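Flavoprotein (Thermotoga maritima, PDB 5V8S) probably acts as an electron-transfer oxidoreductase, a flavo-di-iron protein pairing an oxo-bridged di-iron site with an FMN-binding flavodoxin domain. Local coordinates at the interface of chains A and B. Coordinates in Å, arbitrary orientation; residue numbers count along the deposited sequence, not the author numbering. Chains: chain A/B, Flavoprotein.

The interface of chains A and B. Residues chain A 330, 363; chain B 124, 128, 132, 164-165.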
# COMPACT_ATOMS: atom_id res chain seq x y z
N TYR A 330 4.05 13.42 -13.67
CA TYR A 330 3.18 13.44 -14.85
C TYR A 330 1.86 14.14 -14.51
O TYR A 330 1.87 15.36 -14.32
CB TYR A 330 3.00 12.01 -15.42
CG TYR A 330 4.35 11.33 -15.68
CD1 TYR A 330 5.08 11.62 -16.82
CD2 TYR A 330 4.89 10.41 -14.77
CE1 TYR A 330 6.30 11.02 -17.07
CE2 TYR A 330 6.13 9.81 -15.01
CZ TYR A 330 6.82 10.11 -16.16
OH TYR A 330 8.05 9.52 -16.40
N TRP A 363 2.55 18.01 -15.06
CA TRP A 363 1.59 19.05 -15.37
C TRP A 363 0.46 19.07 -14.35
O TRP A 363 -0.69 19.38 -14.68
CB TRP A 363 1.05 18.86 -16.79
CG TRP A 363 0.45 17.51 -17.05
CD1 TRP A 363 -0.82 17.14 -16.84
CD2 TRP A 363 1.12 16.36 -17.58
NE1 TRP A 363 -1.01 15.83 -17.20
CE2 TRP A 363 0.17 15.33 -17.67
CE3 TRP A 363 2.43 16.10 -17.98
CZ2 TRP A 363 0.47 14.06 -18.16
CZ3 TRP A 363 2.74 14.84 -18.46
CH2 TRP A 363 1.77 13.84 -18.55
N PHE B 124 -0.68 18.87 -27.14
CA PHE B 124 0.06 18.41 -25.97
C PHE B 124 0.85 17.15 -26.30
O PHE B 124 1.93 16.92 -25.73
CB PHE B 124 -0.89 18.21 -24.77
CG PHE B 124 -0.22 18.33 -23.43
CD1 PHE B 124 0.00 19.57 -22.87
CD2 PHE B 124 0.16 17.20 -22.73
CE1 PHE B 124 0.62 19.69 -21.61
CE2 PHE B 124 0.78 17.30 -21.48
CZ PHE B 124 1.01 18.55 -20.92
N LEU B 128 4.81 16.21 -25.41
CA LEU B 128 5.23 15.03 -24.66
C LEU B 128 6.16 14.15 -25.48
O LEU B 128 7.10 13.56 -24.93
CB LEU B 128 4.00 14.26 -24.18
CG LEU B 128 3.19 14.98 -23.09
CD1 LEU B 128 1.98 14.11 -22.76
CD2 LEU B 128 4.02 15.22 -21.82
N PHE B 132 9.63 13.13 -23.87
CA PHE B 132 9.98 11.73 -23.59
C PHE B 132 11.15 11.21 -24.48
O PHE B 132 12.10 10.55 -24.04
CB PHE B 132 8.78 10.72 -23.83
CG PHE B 132 7.67 10.79 -22.79
CD1 PHE B 132 7.97 10.82 -21.44
CD2 PHE B 132 6.33 10.73 -23.16
CE1 PHE B 132 6.96 10.84 -20.49
CE2 PHE B 132 5.33 10.75 -22.22
CZ PHE B 132 5.64 10.81 -20.89
N TRP B 164 -5.07 11.92 -20.13
CA TRP B 164 -4.07 12.98 -20.21
C TRP B 164 -4.56 14.10 -21.12
O TRP B 164 -5.48 13.90 -21.91
CB TRP B 164 -2.76 12.42 -20.79
CG TRP B 164 -1.88 11.68 -19.83
CD1 TRP B 164 -2.14 11.37 -18.52
CD2 TRP B 164 -0.56 11.19 -20.10
NE1 TRP B 164 -1.06 10.72 -17.96
CE2 TRP B 164 -0.08 10.58 -18.92
CE3 TRP B 164 0.25 11.19 -21.23
CZ2 TRP B 164 1.17 10.00 -18.84
CZ3 TRP B 164 1.49 10.61 -21.15
CH2 TRP B 164 1.94 10.02 -19.97
N PRO B 165 -3.95 15.29 -21.04
CA PRO B 165 -4.39 16.38 -21.93
C PRO B 165 -4.08 16.14 -23.39
O PRO B 165 -4.58 16.90 -24.24
CB PRO B 165 -3.63 17.61 -21.40
CG PRO B 165 -2.65 17.10 -20.37
CD PRO B 165 -2.98 15.70 -20.02
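With CG set between its backbone N and carbonyl carbon (chi1 56°), the indole of A:Trp363 is turned toward B:Phe124, whose own CG lies anti to the backbone N (chi1 -154°) and brings its ring tip up to meet it. B:Phe124 arrives edge-on over one indole face, with CE2 4.0 Å from A:Trp363 CD2. On the opposite face, the backbone carbonyl O of A:Tyr330 sits over the ring. The six-membered rim points into a face of B:Trp164: CZ2 of A:Trp363 is 3.6 Å from B:Trp164 CE2, and the two ring systems stand nearly perpendicular at 85°. The CD2 methyl of B:Leu128 reaches A:Trp363 CZ3 at 3.6 Å from the B:Phe124 side, while CD of B:Pro165 lies over the pyrrole end of that same face, 3.4 Å from A:Trp363 NE1. That proline also lays its CG over a face of B:Phe124, backing the phenyl ring. Farther along, A:Tyr330 and B:Phe132 touch rim to rim, CE1 to CE1 at 3.5 Å. No polar bond crosses this patch; shape and aromatic packing hold it. B:Phe124, B:Leu128 and B:Phe132 project from helix 123-133 of the beta-lactamase-like part, B:Trp164 and B:Pro165 from a nearby loop; together they receive two loops of the partner's flavodoxin domain. The two-fold of the deposited dimer repeats this, matching the head-to-tail pairing typical of flavo-di-iron proteins, which probably brings one chain's FMN site near the other's di-iron site.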